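Local coordinates for protein actibind (PDB 3D3Z) that cleaves RNA as a secreted fungal ribonuclease of the T2 family, probably without strict base specificity but with a preference for adenylic acid, at residues W36-T49 / K226-S238. Sequence-based numbering, arbitrary orientation. Where two conformers were deposited one is given.
Sequences WDYDPSDGPSDSWT and KDSGIKYPPKYSS. Unlike the reference sequence in segment 36-49: Asp-46 (reference Gly). With EDO (1,2-ethanediol), chain G; EDO (1,2-ethanediol), chain F.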
ATOM      1  N   TRP A  36      -1.753   6.837   9.508  1.00 17.98           N
ATOM      2  CA  TRP A  36      -1.963   6.956  10.952  1.00 17.74           C
ATOM      3  C   TRP A  36      -3.123   7.975  11.179  1.00 18.64           C
ATOM      4  O   TRP A  36      -2.927   9.211  11.124  1.00 17.86           O
ATOM      5  CB  TRP A  36      -0.632   7.378  11.647  1.00 18.04           C
ATOM      6  CG  TRP A  36      -0.772   7.456  13.116  1.00 17.88           C
ATOM      7  CD1 TRP A  36      -0.861   8.604  13.907  1.00 18.79           C
ATOM      8  CD2 TRP A  36      -0.865   6.350  14.004  1.00 20.57           C
ATOM      9  NE1 TRP A  36      -1.024   8.244  15.222  1.00 19.14           N
ATOM     10  CE2 TRP A  36      -0.993   6.876  15.317  1.00 19.52           C
ATOM     11  CE3 TRP A  36      -0.820   4.959  13.829  1.00 19.16           C
ATOM     12  CZ2 TRP A  36      -1.116   6.061  16.426  1.00 19.43           C
ATOM     13  CZ3 TRP A  36      -0.937   4.144  14.952  1.00 18.74           C
ATOM     14  CH2 TRP A  36      -1.074   4.699  16.230  1.00 19.14           C
ATOM     15  N   ASP A  37      -4.346   7.469  11.355  1.00 18.41           N
ATOM     16  CA  ASP A  37      -5.531   8.287  11.473  1.00 18.78           C
ATOM     17  C   ASP A  37      -5.815   8.472  12.963  1.00 19.02           C
ATOM     18  O   ASP A  37      -6.174   7.522  13.652  1.00 17.71           O
ATOM     19  CB  ASP A  37      -6.745   7.631  10.777  1.00 19.29           C
ATOM     20  CG  ASP A  37      -6.652   7.611   9.242  1.00 21.08           C
ATOM     21  OD1 ASP A  37      -5.865   8.376   8.637  1.00 25.81           O
ATOM     22  OD2 ASP A  37      -7.408   6.798   8.617  1.00 19.34           O
ATOM     23  N   TYR A  38      -5.571   9.687  13.491  1.00 18.92           N
ATOM     24  CA  TYR A  38      -5.750   9.994  14.949  1.00 19.52           C
ATOM     25  C   TYR A  38      -6.950  10.955  15.231  1.00 19.12           C
ATOM     26  O   TYR A  38      -7.630  10.888  16.304  1.00 17.84           O
ATOM     27  CB  TYR A  38      -4.413  10.523  15.541  1.00 20.16           C
ATOM     28  CG  TYR A  38      -3.948  11.742  14.821  1.00 18.53           C
ATOM     29  CD1 TYR A  38      -3.069  11.633  13.728  1.00 16.81           C
ATOM     30  CD2 TYR A  38      -4.494  12.998  15.116  1.00 22.32           C
ATOM     31  CE1 TYR A  38      -2.712  12.743  12.982  1.00 20.49           C
ATOM     32  CE2 TYR A  38      -4.120  14.130  14.384  1.00 20.74           C
ATOM     33  CZ  TYR A  38      -3.213  13.996  13.335  1.00 18.64           C
ATOM     34  OH  TYR A  38      -2.898  15.109  12.582  1.00 22.04           O
ATOM     35  N   ASP A  39      -7.304  11.800  14.263  1.00 20.01           N
ATOM     36  CA  ASP A  39      -8.443  12.666  14.465  1.00 20.24           C
ATOM     37  C   ASP A  39      -9.261  12.874  13.202  1.00 20.78           C
ATOM     38  O   ASP A  39      -8.968  13.779  12.449  1.00 19.53           O
ATOM     39  CB  ASP A  39      -8.002  14.041  15.048  1.00 20.49           C
ATOM     40  CG  ASP A  39      -9.199  14.980  15.348  1.00 20.75           C
ATOM     41  OD1 ASP A  39     -10.362  14.549  15.214  1.00 22.26           O
ATOM     42  OD2 ASP A  39      -8.992  16.177  15.724  1.00 24.09           O
ATOM     43  N   PRO A  40     -10.299  12.043  12.977  1.00 20.78           N
ATOM     44  CA  PRO A  40     -10.766  10.950  13.828  1.00 20.62           C
ATOM     45  C   PRO A  40      -9.853   9.726  13.731  1.00 20.31           C
ATOM     46  O   PRO A  40      -9.224   9.454  12.704  1.00 20.29           O
ATOM     47  CB  PRO A  40     -12.155  10.643  13.259  1.00 21.69           C
ATOM     48  CG  PRO A  40     -12.043  11.028  11.813  1.00 22.56           C
ATOM     49  CD  PRO A  40     -11.090  12.144  11.730  1.00 20.68           C
ATOM     50  N   SER A  41      -9.795   8.995  14.821  1.00 20.01           N
ATOM     51  CA  SER A  41      -9.098   7.726  14.890  1.00 19.46           C
ATOM     52  C   SER A  41      -9.879   6.521  14.260  1.00 19.36           C
ATOM     53  O   SER A  41     -11.113   6.457  14.290  1.00 18.86           O
ATOM     54  CB  SER A  41      -8.823   7.376  16.347  1.00 19.56           C
ATOM     55  OG  SER A  41      -7.949   8.277  16.977  1.00 21.04           O
ATOM     56  N   ASP A  42      -9.130   5.584  13.696  1.00 19.22           N
ATOM     57  CA  ASP A  42      -9.680   4.316  13.142  1.00 17.70           C
ATOM     58  C   ASP A  42      -8.621   3.218  13.394  1.00 17.52           C
ATOM     59  O   ASP A  42      -7.457   3.540  13.806  1.00 15.79           O
ATOM     60  CB  ASP A  42     -10.057   4.456  11.675  1.00 17.88           C
ATOM     61  CG  ASP A  42      -8.859   4.811  10.805  1.00 13.77           C
ATOM     62  OD1 ASP A  42      -7.724   4.360  11.101  1.00 19.93           O
ATOM     63  OD2 ASP A  42      -9.030   5.601   9.860  1.00 20.79           O
ATOM     64  N   GLY A  43      -9.026   1.965  13.224  1.00 16.66           N
ATOM     65  CA  GLY A  43      -8.098   0.854  13.334  1.00 16.12           C
ATOM     66  C   GLY A  43      -7.745   0.597  14.770  1.00 16.91           C
ATOM     67  O   GLY A  43      -8.343   1.190  15.688  1.00 17.24           O
ATOM     68  N   PRO A  44      -6.859  -0.394  14.988  1.00 17.12           N
ATOM     69  CA  PRO A  44      -6.410  -0.621  16.353  1.00 18.36           C
ATOM     70  C   PRO A  44      -5.593   0.593  16.848  1.00 19.10           C
ATOM     71  O   PRO A  44      -4.976   1.309  16.063  1.00 18.66           O
ATOM     72  CB  PRO A  44      -5.537  -1.876  16.257  1.00 18.40           C
ATOM     73  CG  PRO A  44      -5.726  -2.441  14.870  1.00 17.84           C
ATOM     74  CD  PRO A  44      -6.272  -1.337  14.018  1.00 17.70           C
ATOM     75  N   SER A  45      -5.619   0.802  18.152  0.70 19.89           N
ATOM     76  CA  SER A  45      -4.866   1.898  18.789  0.70 20.53           C
ATOM     77  C   SER A  45      -3.361   1.729  18.523  0.70 21.59           C
ATOM     78  O   SER A  45      -2.609   2.715  18.549  0.70 22.41           O
ATOM     79  CB  SER A  45      -5.148   1.927  20.293  0.70 20.70           C
ATOM     80  OG  SER A  45      -4.494   0.865  20.957  0.70 20.83           O
ATOM     81  N   ASP A  46      -2.935   0.489  18.249  1.00 21.18           N
ATOM     82  CA  ASP A  46      -1.520   0.160  18.063  1.00 21.02           C
ATOM     83  C   ASP A  46      -1.194  -0.427  16.683  1.00 20.82           C
ATOM     84  O   ASP A  46      -0.299  -1.274  16.525  1.00 20.88           O
ATOM     85  CB  ASP A  46      -1.061  -0.807  19.161  1.00 22.06           C
ATOM     86  CG  ASP A  46      -1.803  -2.115  19.158  1.00 24.85           C
ATOM     87  OD1 ASP A  46      -2.879  -2.284  18.498  1.00 21.64           O
ATOM     88  OD2 ASP A  46      -1.304  -3.005  19.857  1.00 31.01           O
ATOM     89  N   SER A  47      -1.888   0.062  15.665  1.00 20.11           N
ATOM     90  CA  SER A  47      -1.552  -0.292  14.309  1.00 18.89           C
ATOM     91  C   SER A  47      -1.875   0.849  13.393  1.00 18.22           C
ATOM     92  O   SER A  47      -2.865   1.532  13.554  1.00 20.25           O
ATOM     93  CB  SER A  47      -2.320  -1.554  13.833  1.00 17.97           C
ATOM     94  OG  SER A  47      -1.950  -1.900  12.492  1.00 19.29           O
ATOM     95  N   TRP A  48      -1.034   0.996  12.401  1.00 17.78           N
ATOM     96  CA  TRP A  48      -1.333   1.807  11.247  1.00 18.22           C
ATOM     97  C   TRP A  48      -2.351   1.016  10.425  1.00 18.00           C
ATOM     98  O   TRP A  48      -2.610  -0.173  10.702  1.00 16.99           O
ATOM     99  CB  TRP A  48      -0.061   2.071  10.456  1.00 19.26           C
ATOM    100  CG  TRP A  48       0.911   3.039  11.139  1.00 19.52           C
ATOM    101  CD1 TRP A  48       1.496   2.910  12.366  1.00 21.35           C
ATOM    102  CD2 TRP A  48       1.391   4.271  10.589  1.00 20.17           C
ATOM    103  NE1 TRP A  48       2.305   4.021  12.625  1.00 19.93           N
ATOM    104  CE2 TRP A  48       2.261   4.863  11.544  1.00 21.68           C
ATOM    105  CE3 TRP A  48       1.146   4.948   9.398  1.00 19.54           C
ATOM    106  CZ2 TRP A  48       2.873   6.097  11.332  1.00 20.34           C
ATOM    107  CZ3 TRP A  48       1.765   6.190   9.186  1.00 21.26           C
ATOM    108  CH2 TRP A  48       2.610   6.741  10.141  1.00 20.92           C
ATOM    109  N   THR A  49      -2.922   1.699   9.436  1.00 16.74           N
ATOM    110  CA  THR A  49      -3.907   1.139   8.494  1.00 16.81           C
ATOM    111  C   THR A  49      -3.456   1.325   7.038  1.00 15.29           C
ATOM    112  O   THR A  49      -2.521   2.066   6.736  1.00 16.28           O
ATOM    113  CB  THR A  49      -5.257   1.784   8.708  1.00 14.67           C
ATOM    114  OG1 THR A  49      -5.146   3.203   8.670  1.00 15.35           O
ATOM    115  CG2 THR A  49      -5.806   1.383  10.075  1.00 15.27           C
ATOM    116  N   LYS A 226       9.287  18.162   9.114  1.00 32.92           N
ATOM    117  CA  LYS A 226      10.434  18.850   9.688  1.00 33.83           C
ATOM    118  C   LYS A 226      11.363  17.819  10.300  1.00 34.58           C
ATOM    119  O   LYS A 226      10.946  16.683  10.655  1.00 33.95           O
ATOM    120  CB  LYS A 226       9.992  19.842  10.770  1.00 35.30           C
ATOM    121  CG  LYS A 226       9.033  20.939  10.291  1.00 38.85           C
ATOM    122  CD  LYS A 226       9.627  21.812   9.174  1.00 41.96           C
ATOM    123  CE  LYS A 226       8.579  22.814   8.641  1.00 42.67           C
ATOM    124  NZ  LYS A 226       9.149  24.156   8.202  1.00 43.97           N
ATOM    125  N   ASP A 227      12.622  18.216  10.466  1.00 33.97           N
ATOM    126  CA  ASP A 227      13.626  17.282  10.915  1.00 33.51           C
ATOM    127  C   ASP A 227      13.392  16.874  12.338  1.00 32.03           C
ATOM    128  O   ASP A 227      13.932  15.851  12.782  1.00 32.84           O
ATOM    129  CB  ASP A 227      15.029  17.865  10.714  1.00 34.74           C
ATOM    130  CG  ASP A 227      15.313  18.139   9.278  1.00 38.47           C
ATOM    131  OD1 ASP A 227      15.106  17.223   8.448  1.00 46.11           O
ATOM    132  OD2 ASP A 227      15.721  19.270   8.955  1.00 47.02           O
ATOM    133  N   SER A 228      12.597  17.668  13.051  1.00 31.38           N
ATOM    134  CA  SER A 228      12.270  17.398  14.442  1.00 30.87           C
ATOM    135  C   SER A 228      10.964  18.070  14.918  1.00 29.02           C
ATOM    136  O   SER A 228      10.324  18.839  14.203  1.00 29.68           O
ATOM    137  CB  SER A 228      13.453  17.817  15.355  1.00 32.19           C
ATOM    138  OG  SER A 228      13.604  19.229  15.335  1.00 34.07           O
ATOM    139  N   GLY A 229      10.606  17.764  16.151  1.00 27.40           N
ATOM    140  CA  GLY A 229       9.407  18.248  16.795  1.00 28.09           C
ATOM    141  C   GLY A 229       8.189  17.434  16.376  1.00 27.12           C
ATOM    142  O   GLY A 229       7.064  17.843  16.665  1.00 27.02           O
ATOM    143  N   ILE A 230       8.417  16.285  15.709  1.00 26.04           N
ATOM    144  CA  ILE A 230       7.297  15.495  15.093  1.00 25.73           C
ATOM    145  C   ILE A 230       6.424  14.858  16.157  1.00 24.63           C
ATOM    146  O   ILE A 230       6.897  14.157  17.070  1.00 25.30           O
ATOM    147  CB  ILE A 230       7.788  14.417  14.088  1.00 25.76           C
ATOM    148  CG1 ILE A 230       8.427  15.077  12.862  1.00 22.23           C
ATOM    149  CG2 ILE A 230       6.609  13.535  13.578  1.00 24.55           C
ATOM    150  CD1 ILE A 230       9.399  14.118  12.047  1.00 24.36           C
ATOM    151  N   LYS A 231       5.130  15.115  16.051  1.00 25.11           N
ATOM    152  CA  LYS A 231       4.199  14.517  16.969  1.00 25.39           C
ATOM    153  C   LYS A 231       3.708  13.179  16.419  1.00 24.10           C
ATOM    154  O   LYS A 231       3.541  13.020  15.222  1.00 24.18           O
ATOM    155  CB  LYS A 231       2.991  15.412  17.199  1.00 25.20           C
ATOM    156  CG  LYS A 231       3.358  16.831  17.588  1.00 27.90           C
ATOM    157  CD  LYS A 231       2.137  17.661  17.905  1.00 30.51           C
ATOM    158  CE  LYS A 231       1.392  18.101  16.648  1.00 34.63           C
ATOM    159  NZ  LYS A 231      -0.099  18.191  16.981  1.00 35.89           N
ATOM    160  N   TYR A 232       3.507  12.243  17.332  1.00 24.22           N
ATOM    161  CA  TYR A 232       2.918  10.935  17.051  1.00 24.27           C
ATOM    162  C   TYR A 232       1.653  10.827  17.903  1.00 23.11           C
ATOM    163  O   TYR A 232       1.689  10.321  19.025  1.00 24.03           O
ATOM    164  CB  TYR A 232       3.931   9.857  17.378  1.00 23.74           C
ATOM    165  CG  TYR A 232       3.696   8.444  16.861  1.00 22.64           C
ATOM    166  CD1 TYR A 232       2.614   8.102  16.034  1.00 25.07           C
ATOM    167  CD2 TYR A 232       4.621   7.444  17.171  1.00 21.07           C
ATOM    168  CE1 TYR A 232       2.468   6.788  15.568  1.00 22.63           C
ATOM    169  CE2 TYR A 232       4.484   6.151  16.705  1.00 22.53           C
ATOM    170  CZ  TYR A 232       3.401   5.828  15.905  1.00 22.67           C
ATOM    171  OH  TYR A 232       3.285   4.518  15.473  1.00 21.21           O
ATOM    172  N   PRO A 233       0.551  11.421  17.433  1.00 22.75           N
ATOM    173  CA  PRO A 233      -0.622  11.521  18.317  1.00 23.53           C
ATOM    174  C   PRO A 233      -1.257  10.171  18.662  1.00 24.70           C
ATOM    175  O   PRO A 233      -1.352   9.301  17.776  1.00 23.70           O
ATOM    176  CB  PRO A 233      -1.575  12.438  17.547  1.00 23.09           C
ATOM    177  CG  PRO A 233      -0.753  13.086  16.484  1.00 23.12           C
ATOM    178  CD  PRO A 233       0.328  12.131  16.153  1.00 23.48           C
ATOM    179  N   PRO A 234      -1.607   9.962  19.953  1.00 24.08           N
ATOM    180  CA  PRO A 234      -2.279   8.747  20.358  1.00 23.97           C
ATOM    181  C   PRO A 234      -3.683   8.667  19.744  1.00 23.91           C
ATOM    182  O   PRO A 234      -4.359   9.677  19.625  1.00 23.12           O
ATOM    183  CB  PRO A 234      -2.338   8.862  21.905  1.00 24.25           C
ATOM    184  CG  PRO A 234      -1.320   9.874  22.265  1.00 24.23           C
ATOM    185  CD  PRO A 234      -1.354  10.846  21.123  1.00 24.46           C
ATOM    186  N   LYS A 235      -4.063   7.471  19.278  1.00 23.11           N
ATOM    187  CA  LYS A 235      -5.434   7.255  18.810  1.00 22.00           C
ATOM    188  C   LYS A 235      -6.389   7.210  19.999  1.00 21.94           C
ATOM    189  O   LYS A 235      -5.987   6.776  21.071  1.00 23.17           O
ATOM    190  CB  LYS A 235      -5.534   5.981  17.966  1.00 20.74           C
ATOM    191  CG  LYS A 235      -4.723   6.006  16.703  1.00 19.67           C
ATOM    192  CD  LYS A 235      -5.057   4.768  15.870  1.00 19.80           C
ATOM    193  CE  LYS A 235      -4.511   4.819  14.496  1.00 18.12           C
ATOM    194  NZ  LYS A 235      -4.710   3.520  13.803  1.00 14.99           N
ATOM    195  N   TYR A 236      -7.628   7.643  19.788  1.00 22.54           N
ATOM    196  CA  TYR A 236      -8.719   7.521  20.781  1.00 25.34           C
ATOM    197  C   TYR A 236      -8.299   8.259  22.068  1.00 26.72           C
ATOM    198  O   TYR A 236      -8.578   7.820  23.151  1.00 25.54           O
ATOM    199  CB  TYR A 236      -9.064   6.026  21.053  1.00 22.77           C
ATOM    200  CG  TYR A 236      -9.342   5.231  19.759  1.00 21.19           C
ATOM    201  CD1 TYR A 236     -10.437   5.515  18.950  1.00 21.41           C
ATOM    202  CD2 TYR A 236      -8.488   4.185  19.351  1.00 20.90           C
ATOM    203  CE1 TYR A 236     -10.632   4.819  17.744  1.00 19.10           C
ATOM    204  CE2 TYR A 236      -8.683   3.485  18.164  1.00 18.60           C
ATOM    205  CZ  TYR A 236      -9.748   3.810  17.354  1.00 17.26           C
ATOM    206  OH  TYR A 236      -9.997   3.110  16.215  1.00 18.29           O
ATOM    207  N   SER A 237      -7.645   9.404  21.912  0.50 29.02           N
ATOM    208  CA  SER A 237      -6.900  10.030  23.023  0.50 30.82           C
ATOM    209  C   SER A 237      -7.741  10.598  24.167  0.50 33.20           C
ATOM    210  O   SER A 237      -7.449  10.334  25.351  0.50 34.39           O
ATOM    211  CB  SER A 237      -5.993  11.139  22.510  0.50 31.03           C
ATOM    212  OG  SER A 237      -5.551  11.937  23.597  0.50 29.88           O
ATOM    213  N   SER A 238      -8.729  11.421  23.830  1.00 34.86           N
ATOM    214  CA  SER A 238      -9.584  12.103  24.853  1.00 35.97           C
ATOM    215  C   SER A 238      -8.810  13.196  25.643  1.00 38.13           C
ATOM    216  O   SER A 238      -9.007  14.431  25.446  1.00 39.74           O
ATOM    217  CB  SER A 238     -10.262  11.085  25.810  1.00 37.62           C
ATOM    218  OG  SER A 238      -9.324  10.551  26.760  1.00 40.43           O
TER
HETATM  219  C1  EDO G 254      -7.424  11.799   8.964  1.00 44.20           C
HETATM  220  O1  EDO G 254      -7.770  11.175  10.203  1.00 44.16           O
HETATM  221  C2  EDO G 254      -8.512  12.760   8.484  1.00 43.50           C
HETATM  222  O2  EDO G 254      -8.503  13.904   9.339  1.00 44.19           O
HETATM  223  C1  EDO F 253     -13.016   0.967  13.027  1.00 29.89           C
HETATM  224  O1  EDO F 253     -12.329   2.235  13.045  1.00 30.05           O
HETATM  225  C2  EDO F 253     -12.435   0.117  11.897  1.00 26.44           C
HETATM  226  O2  EDO F 253     -10.997   0.104  11.907  1.00 26.80           O
HETATM  227  O   HOH W   1      -4.888   4.541  11.000  1.00 14.91           O
HETATM  228  O   HOH W   2      -2.208   5.212  19.796  1.00 18.85           O
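The loop of this T2 ribonuclease that joins strands 29-35 and 49-56, and lends Asp-37 to the pocket of the bound nucleoside analogue, is entered by Lys-235 of the C-terminal segment 226-238, an example of a buried lysine satisfied largely by main-chain oxygens. Its extended chain threads into the loop, and NZ donates to Asp-42 O and Ser-47 O, each at 2.7 Å, and to Pro-44 O at 3.2 Å. A water also accepts from NZ, so three protons are shared among four acceptors, Pro-44 O being the longest; this water passes hydrogen bonds on to Asp-42 OD1 and Thr-49 OG1. Asp-42 OD1 itself stays 4.1 Å from Lys-235 NZ, too long for a salt bridge. On the way in, Lys-235 CE lies over the six-membered ring of Trp-36, 3.7 Å from its centroid. The other face of this indole receives the edge of Tyr-232, the planes inclined at 64°, while NE1 bonds in the ring plane to Pro-233 O at 2.8 Å; the indole is thus gripped on three sides. Tyr-232 OH in turn accepts from Trp-48 NE1 at 3.1 Å. Pro-233 CG sits centrally over the Tyr-38 ring. Ser-41 OG, turned anti to its carbonyl carbon (chi1 -65°), is thereby set between Tyr-236 N, from which it accepts, and Tyr-38 O, to which it donates; its CB rests on the Tyr-236 ring, whose OH reaches a lone pair of Gly-43 O at 2.6 Å. Around this contact, strand 195-206 meets Tyr-38, Trp-48 and Pro-233, helix 152-158 packs on Trp-48 and Tyr-232, and helix 85-94 touches Pro-44.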